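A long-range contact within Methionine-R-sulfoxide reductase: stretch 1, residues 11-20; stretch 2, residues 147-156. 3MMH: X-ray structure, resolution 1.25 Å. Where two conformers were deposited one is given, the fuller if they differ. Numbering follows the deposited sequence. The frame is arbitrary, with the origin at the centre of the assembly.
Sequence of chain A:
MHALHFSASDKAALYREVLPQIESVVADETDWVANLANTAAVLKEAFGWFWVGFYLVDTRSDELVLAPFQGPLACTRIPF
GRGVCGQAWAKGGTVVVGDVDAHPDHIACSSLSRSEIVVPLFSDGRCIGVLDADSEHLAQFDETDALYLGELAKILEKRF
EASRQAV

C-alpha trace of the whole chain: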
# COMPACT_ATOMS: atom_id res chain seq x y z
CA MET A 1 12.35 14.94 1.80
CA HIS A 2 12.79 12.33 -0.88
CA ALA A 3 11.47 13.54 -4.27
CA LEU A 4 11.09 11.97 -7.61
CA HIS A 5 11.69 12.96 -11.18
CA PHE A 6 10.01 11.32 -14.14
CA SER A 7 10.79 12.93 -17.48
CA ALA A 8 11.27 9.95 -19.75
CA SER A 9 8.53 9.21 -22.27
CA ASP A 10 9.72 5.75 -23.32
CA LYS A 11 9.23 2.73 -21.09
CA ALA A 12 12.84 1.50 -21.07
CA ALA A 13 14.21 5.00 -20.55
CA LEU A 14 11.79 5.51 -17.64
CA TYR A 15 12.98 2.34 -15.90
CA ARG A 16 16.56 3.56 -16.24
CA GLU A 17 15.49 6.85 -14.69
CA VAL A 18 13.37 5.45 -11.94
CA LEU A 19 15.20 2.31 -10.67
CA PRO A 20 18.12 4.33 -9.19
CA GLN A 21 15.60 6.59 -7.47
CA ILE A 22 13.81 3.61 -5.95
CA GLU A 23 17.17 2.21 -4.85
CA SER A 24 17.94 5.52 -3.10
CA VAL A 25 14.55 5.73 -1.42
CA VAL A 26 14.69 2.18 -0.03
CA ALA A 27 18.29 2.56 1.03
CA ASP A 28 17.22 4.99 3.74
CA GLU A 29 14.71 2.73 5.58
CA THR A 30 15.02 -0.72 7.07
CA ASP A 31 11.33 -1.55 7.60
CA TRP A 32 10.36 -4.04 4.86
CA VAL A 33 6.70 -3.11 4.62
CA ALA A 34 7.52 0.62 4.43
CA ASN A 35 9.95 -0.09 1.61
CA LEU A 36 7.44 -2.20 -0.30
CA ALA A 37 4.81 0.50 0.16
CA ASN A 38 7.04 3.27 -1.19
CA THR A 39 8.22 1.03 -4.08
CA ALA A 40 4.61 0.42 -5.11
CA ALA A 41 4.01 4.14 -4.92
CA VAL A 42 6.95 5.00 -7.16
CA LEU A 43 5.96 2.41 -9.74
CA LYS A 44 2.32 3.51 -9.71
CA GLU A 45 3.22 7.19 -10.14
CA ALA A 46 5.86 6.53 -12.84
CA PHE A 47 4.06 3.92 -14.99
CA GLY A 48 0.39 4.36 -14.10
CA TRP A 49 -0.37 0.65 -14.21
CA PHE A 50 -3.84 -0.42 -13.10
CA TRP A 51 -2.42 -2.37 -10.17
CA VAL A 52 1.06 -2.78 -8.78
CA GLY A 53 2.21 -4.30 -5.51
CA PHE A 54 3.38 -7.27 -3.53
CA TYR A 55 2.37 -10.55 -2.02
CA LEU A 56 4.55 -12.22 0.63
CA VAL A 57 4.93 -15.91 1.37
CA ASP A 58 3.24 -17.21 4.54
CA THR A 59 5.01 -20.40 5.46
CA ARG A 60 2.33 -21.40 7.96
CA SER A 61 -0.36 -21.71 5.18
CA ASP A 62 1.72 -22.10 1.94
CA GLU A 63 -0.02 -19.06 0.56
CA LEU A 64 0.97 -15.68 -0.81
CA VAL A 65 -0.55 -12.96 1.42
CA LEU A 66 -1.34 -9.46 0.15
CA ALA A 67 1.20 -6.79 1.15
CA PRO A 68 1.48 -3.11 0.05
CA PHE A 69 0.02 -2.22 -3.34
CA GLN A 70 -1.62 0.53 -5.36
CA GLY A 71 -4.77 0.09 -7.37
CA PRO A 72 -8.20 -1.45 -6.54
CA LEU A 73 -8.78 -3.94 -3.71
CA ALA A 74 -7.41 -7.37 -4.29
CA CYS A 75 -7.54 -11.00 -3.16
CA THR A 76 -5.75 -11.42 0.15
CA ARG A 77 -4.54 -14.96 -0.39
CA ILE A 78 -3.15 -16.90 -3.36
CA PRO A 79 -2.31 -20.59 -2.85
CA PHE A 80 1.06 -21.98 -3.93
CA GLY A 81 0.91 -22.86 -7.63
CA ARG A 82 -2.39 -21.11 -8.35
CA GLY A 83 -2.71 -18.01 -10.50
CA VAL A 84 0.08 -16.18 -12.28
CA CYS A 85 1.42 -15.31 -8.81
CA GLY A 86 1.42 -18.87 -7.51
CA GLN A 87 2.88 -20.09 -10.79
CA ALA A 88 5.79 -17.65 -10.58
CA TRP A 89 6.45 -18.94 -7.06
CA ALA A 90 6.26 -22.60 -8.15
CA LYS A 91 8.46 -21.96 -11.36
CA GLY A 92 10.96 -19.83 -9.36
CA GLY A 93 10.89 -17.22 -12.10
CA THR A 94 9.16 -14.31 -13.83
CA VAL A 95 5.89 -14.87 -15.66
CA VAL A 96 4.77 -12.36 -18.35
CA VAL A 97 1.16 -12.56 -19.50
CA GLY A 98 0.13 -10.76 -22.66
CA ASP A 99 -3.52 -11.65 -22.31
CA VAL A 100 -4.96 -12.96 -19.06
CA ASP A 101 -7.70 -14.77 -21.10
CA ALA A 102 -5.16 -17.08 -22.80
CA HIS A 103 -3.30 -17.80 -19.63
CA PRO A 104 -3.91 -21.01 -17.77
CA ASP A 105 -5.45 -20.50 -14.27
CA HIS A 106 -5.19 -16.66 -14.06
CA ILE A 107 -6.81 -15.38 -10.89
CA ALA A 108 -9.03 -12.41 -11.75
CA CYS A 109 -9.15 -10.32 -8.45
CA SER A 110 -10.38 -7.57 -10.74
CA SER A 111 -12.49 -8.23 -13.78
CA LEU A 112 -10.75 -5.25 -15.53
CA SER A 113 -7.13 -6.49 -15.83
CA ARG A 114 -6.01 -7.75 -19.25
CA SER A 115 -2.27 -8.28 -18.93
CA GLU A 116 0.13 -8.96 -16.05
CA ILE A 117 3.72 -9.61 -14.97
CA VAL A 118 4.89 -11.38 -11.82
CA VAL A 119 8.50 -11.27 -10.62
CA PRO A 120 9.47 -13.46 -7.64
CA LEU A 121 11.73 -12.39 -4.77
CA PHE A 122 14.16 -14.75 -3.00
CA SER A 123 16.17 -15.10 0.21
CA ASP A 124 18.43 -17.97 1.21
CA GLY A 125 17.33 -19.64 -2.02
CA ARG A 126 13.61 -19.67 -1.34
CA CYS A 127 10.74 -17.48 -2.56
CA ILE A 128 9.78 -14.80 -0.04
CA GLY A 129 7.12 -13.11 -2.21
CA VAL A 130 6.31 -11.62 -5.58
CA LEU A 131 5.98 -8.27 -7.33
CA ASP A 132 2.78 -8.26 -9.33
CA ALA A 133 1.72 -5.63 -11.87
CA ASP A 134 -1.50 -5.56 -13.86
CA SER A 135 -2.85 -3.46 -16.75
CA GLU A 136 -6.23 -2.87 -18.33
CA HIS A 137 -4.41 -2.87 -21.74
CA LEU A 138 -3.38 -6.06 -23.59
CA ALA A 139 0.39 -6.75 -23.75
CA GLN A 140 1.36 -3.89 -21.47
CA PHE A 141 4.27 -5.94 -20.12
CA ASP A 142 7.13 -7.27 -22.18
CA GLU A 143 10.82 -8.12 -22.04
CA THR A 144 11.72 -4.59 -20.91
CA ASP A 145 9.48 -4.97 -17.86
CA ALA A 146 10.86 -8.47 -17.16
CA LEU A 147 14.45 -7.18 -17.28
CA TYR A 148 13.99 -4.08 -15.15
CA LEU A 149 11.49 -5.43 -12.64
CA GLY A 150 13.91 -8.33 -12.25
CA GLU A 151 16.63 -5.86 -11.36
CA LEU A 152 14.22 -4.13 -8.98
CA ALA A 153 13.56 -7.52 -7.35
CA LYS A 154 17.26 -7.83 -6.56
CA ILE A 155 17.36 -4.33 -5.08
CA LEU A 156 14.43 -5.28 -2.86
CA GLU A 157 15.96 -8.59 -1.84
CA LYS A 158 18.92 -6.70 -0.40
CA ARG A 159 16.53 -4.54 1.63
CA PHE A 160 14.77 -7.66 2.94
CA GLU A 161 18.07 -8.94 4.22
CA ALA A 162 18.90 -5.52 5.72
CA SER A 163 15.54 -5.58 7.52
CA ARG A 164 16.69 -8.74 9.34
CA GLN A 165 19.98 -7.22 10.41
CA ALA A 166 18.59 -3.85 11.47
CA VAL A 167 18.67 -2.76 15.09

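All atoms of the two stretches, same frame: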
# COMPACT_ATOMS: atom_id res chain seq x y z
N LYS A 11 9.23 3.67 -22.19
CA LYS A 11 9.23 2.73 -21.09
C LYS A 11 10.61 2.40 -20.58
O LYS A 11 10.91 2.45 -19.39
CB LYS A 11 8.43 1.47 -21.50
CG LYS A 11 8.31 0.43 -20.39
CD LYS A 11 8.03 -1.00 -20.93
CE LYS A 11 6.77 -1.15 -21.70
NZ LYS A 11 6.59 -2.56 -22.04
N ALA A 12 11.49 1.92 -21.47
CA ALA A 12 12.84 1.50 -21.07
C ALA A 12 13.60 2.69 -20.45
O ALA A 12 14.25 2.52 -19.40
CB ALA A 12 13.58 0.88 -22.25
N ALA A 13 13.53 3.85 -21.08
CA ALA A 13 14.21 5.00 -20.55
C ALA A 13 13.68 5.34 -19.16
O ALA A 13 14.42 5.78 -18.29
CB ALA A 13 14.08 6.20 -21.52
N LEU A 14 12.35 5.19 -18.94
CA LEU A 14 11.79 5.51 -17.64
C LEU A 14 12.28 4.55 -16.57
O LEU A 14 12.60 4.96 -15.47
CB LEU A 14 10.25 5.57 -17.72
CG LEU A 14 9.56 6.06 -16.44
CD1 LEU A 14 9.95 7.43 -16.04
CD2 LEU A 14 8.04 5.96 -16.62
N TYR A 15 12.37 3.26 -16.87
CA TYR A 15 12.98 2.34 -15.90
C TYR A 15 14.36 2.79 -15.56
O TYR A 15 14.78 2.73 -14.41
CB TYR A 15 13.02 0.91 -16.45
CG TYR A 15 11.73 0.12 -16.30
CD1 TYR A 15 11.34 -0.28 -15.02
CD2 TYR A 15 10.99 -0.29 -17.37
CE1 TYR A 15 10.23 -1.08 -14.86
CE2 TYR A 15 9.86 -1.10 -17.21
CZ TYR A 15 9.49 -1.48 -15.94
OH TYR A 15 8.42 -2.32 -15.74
N ARG A 16 15.20 3.15 -16.54
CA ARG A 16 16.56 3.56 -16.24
C ARG A 16 16.61 4.79 -15.35
O ARG A 16 17.52 4.95 -14.55
CB ARG A 16 17.34 3.80 -17.55
CG ARG A 16 17.56 2.54 -18.34
CD ARG A 16 18.51 2.65 -19.50
NE ARG A 16 18.00 3.47 -20.58
CZ ARG A 16 17.37 3.03 -21.67
NH1 ARG A 16 17.08 1.75 -21.79
NH2 ARG A 16 16.99 3.91 -22.62
N GLU A 17 15.64 5.68 -15.53
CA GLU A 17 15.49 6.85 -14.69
C GLU A 17 15.03 6.58 -13.30
O GLU A 17 15.53 7.15 -12.34
CB GLU A 17 14.58 7.88 -15.39
CG GLU A 17 14.40 9.19 -14.76
CD GLU A 17 13.54 10.16 -15.52
OE1 GLU A 17 12.87 9.78 -16.45
OE2 GLU A 17 13.51 11.36 -15.16
N VAL A 18 14.08 5.65 -13.16
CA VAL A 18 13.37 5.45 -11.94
C VAL A 18 14.03 4.40 -11.02
O VAL A 18 13.99 4.56 -9.80
CB VAL A 18 11.96 5.10 -12.26
CG1 VAL A 18 11.17 4.50 -11.02
CG2 VAL A 18 11.27 6.36 -12.74
N LEU A 19 14.61 3.33 -11.57
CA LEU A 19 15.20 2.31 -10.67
C LEU A 19 16.23 2.91 -9.73
O LEU A 19 16.22 2.55 -8.55
CB LEU A 19 15.82 1.15 -11.43
CG LEU A 19 14.98 -0.08 -11.61
CD1 LEU A 19 13.65 0.08 -12.05
CD2 LEU A 19 15.75 -1.10 -12.41
N PRO A 20 17.14 3.82 -10.13
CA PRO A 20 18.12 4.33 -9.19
C PRO A 20 17.43 5.17 -8.15
O PRO A 20 17.92 5.23 -7.00
CB PRO A 20 19.05 5.17 -10.08
CG PRO A 20 18.84 4.59 -11.46
CD PRO A 20 17.47 4.16 -11.52
N LEU A 147 13.07 -7.51 -17.60
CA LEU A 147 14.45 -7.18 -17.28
C LEU A 147 14.53 -6.23 -16.07
O LEU A 147 15.22 -6.50 -15.09
CB LEU A 147 15.16 -6.57 -18.49
CG LEU A 147 16.65 -6.26 -18.26
CD1 LEU A 147 17.44 -7.58 -18.41
CD2 LEU A 147 17.16 -5.23 -19.30
N TYR A 148 13.85 -5.11 -16.16
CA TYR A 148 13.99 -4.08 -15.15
C TYR A 148 13.26 -4.35 -13.88
O TYR A 148 13.81 -4.09 -12.80
CB TYR A 148 13.61 -2.71 -15.74
CG TYR A 148 14.66 -2.21 -16.69
CD1 TYR A 148 15.98 -1.96 -16.29
CD2 TYR A 148 14.34 -1.84 -18.00
CE1 TYR A 148 16.92 -1.49 -17.21
CE2 TYR A 148 15.29 -1.33 -18.87
CZ TYR A 148 16.59 -1.20 -18.48
OH TYR A 148 17.53 -0.70 -19.38
N LEU A 149 12.10 -5.00 -13.91
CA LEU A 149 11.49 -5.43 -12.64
C LEU A 149 12.27 -6.56 -12.04
O LEU A 149 12.31 -6.69 -10.80
CB LEU A 149 10.01 -5.79 -12.81
CG LEU A 149 9.10 -4.61 -13.21
CD1 LEU A 149 7.73 -5.11 -13.58
CD2 LEU A 149 9.04 -3.56 -12.08
N GLY A 150 12.98 -7.38 -12.83
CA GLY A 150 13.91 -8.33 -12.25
C GLY A 150 15.06 -7.68 -11.54
O GLY A 150 15.45 -8.14 -10.45
N GLU A 151 15.57 -6.59 -12.08
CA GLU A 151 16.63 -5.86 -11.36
C GLU A 151 16.07 -5.19 -10.11
O GLU A 151 16.75 -5.16 -9.09
CB GLU A 151 17.23 -4.80 -12.30
CG GLU A 151 18.07 -5.34 -13.46
CD GLU A 151 19.17 -6.29 -12.99
OE1 GLU A 151 19.87 -5.95 -12.04
OE2 GLU A 151 19.21 -7.42 -13.52
N LEU A 152 14.85 -4.68 -10.14
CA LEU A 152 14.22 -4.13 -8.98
C LEU A 152 14.07 -5.22 -7.88
O LEU A 152 14.28 -4.94 -6.69
CB LEU A 152 12.88 -3.53 -9.32
CG LEU A 152 12.12 -2.94 -8.12
CD1 LEU A 152 12.92 -1.89 -7.38
CD2 LEU A 152 10.79 -2.34 -8.65
N ALA A 153 13.68 -6.41 -8.28
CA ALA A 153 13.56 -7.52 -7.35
C ALA A 153 14.84 -7.74 -6.57
O ALA A 153 14.85 -7.93 -5.37
CB ALA A 153 13.03 -8.82 -7.99
N LYS A 154 15.99 -7.66 -7.28
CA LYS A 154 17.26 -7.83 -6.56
C LYS A 154 17.59 -6.67 -5.61
O LYS A 154 18.11 -6.91 -4.52
CB LYS A 154 18.39 -8.08 -7.58
CG LYS A 154 18.17 -9.34 -8.39
CD LYS A 154 19.25 -9.66 -9.41
CE LYS A 154 19.18 -11.13 -9.85
NZ LYS A 154 18.06 -11.44 -10.80
N ILE A 155 17.25 -5.46 -5.99
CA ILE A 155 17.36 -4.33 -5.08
C ILE A 155 16.56 -4.55 -3.82
O ILE A 155 17.02 -4.36 -2.70
CB ILE A 155 16.92 -3.02 -5.81
CG1 ILE A 155 17.95 -2.61 -6.86
CG2 ILE A 155 16.62 -1.88 -4.84
CD1 ILE A 155 17.42 -1.54 -7.88
N LEU A 156 15.32 -5.06 -3.98
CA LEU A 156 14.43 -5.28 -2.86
C LEU A 156 14.92 -6.44 -1.99
O LEU A 156 14.85 -6.35 -0.76
CB LEU A 156 13.02 -5.47 -3.32
CG LEU A 156 12.35 -4.28 -3.97
CD1 LEU A 156 11.00 -4.68 -4.54
CD2 LEU A 156 12.17 -3.15 -2.91

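How do two segments so far apart in sequence lie against each other? Both are helical, and they run in nearly the same direction, with 11° between their axes and a closest approach of 10.6 Å. The register is marked by two pairs one helical turn apart: CA of Tyr15 lies 6.5 Å from CA of Tyr148, and CA of Leu19 lies 6.7 Å from CA of Leu152. Leu147, at the start of the second stretch, takes no part, since its side chain stays out of reach of the first helix.

What does Tyr148 do at the centre of the contact? Its CA-to-CB bond points toward the other helix, and its side chain sits as a knob in the hole formed by Ala12, Tyr15, Arg16 and Leu19. The two tyrosine rings are near parallel, with planes at 25°, but they are slid apart, their centroids 5.3 Å from each other, so they barely overlap. Instead, each ring has the other residue's CB over one face. Tyr148 CB lies 3.6 Å from the centroid of the Tyr15 ring, a CH-pi contact, and 3.4 Å from Tyr15 CD1. At the far end of the knob, Arg16 NH1 donates a weak hydrogen bond to Tyr148 OH; the N-to-O distance of 3.5 Å is long, although the angle of 169° is nearly straight. The aliphatic part of the arginine also packs here, with Arg16 CG 3.4 Å from Tyr148 OH.

How does Leu149 reach the first helix when its CA-to-CB bond points sideways? The end of its side chain comes nearer, placing Leu149 CD2 at the edge of the Tyr15 ring, 3.9 Å from Tyr15 CE1. Leu149 CG also approaches Tyr15 OH, at 3.5 Å. The Tyr15 ring is thus covered on one face by Tyr148 and bordered at its edge by Leu149. Gly150, with no side chain, adds nothing to the contact.

What takes over along the next turn of the helix? Leu19 does, with its CD2 methyl 3.6 Å from Tyr148 O and 4.0 Å from Tyr148 CD1. That carbonyl oxygen already accepts the backbone hydrogen bond from Leu152 N, so the methyl packs against a helical backbone whose polar groups are paired. Leu19 CD2 also lies 4.0 Å from Glu151 CB; the CA-to-CB bond of the glutamate points toward the first helix, but the end of its side chain leads away. Farther along, the CA-to-CB bond of Ile155 points toward the partner helix, and Ile155 CD1 comes within 4.3 Å of Leu19 O, a looser approach than the closest ones around Tyr148.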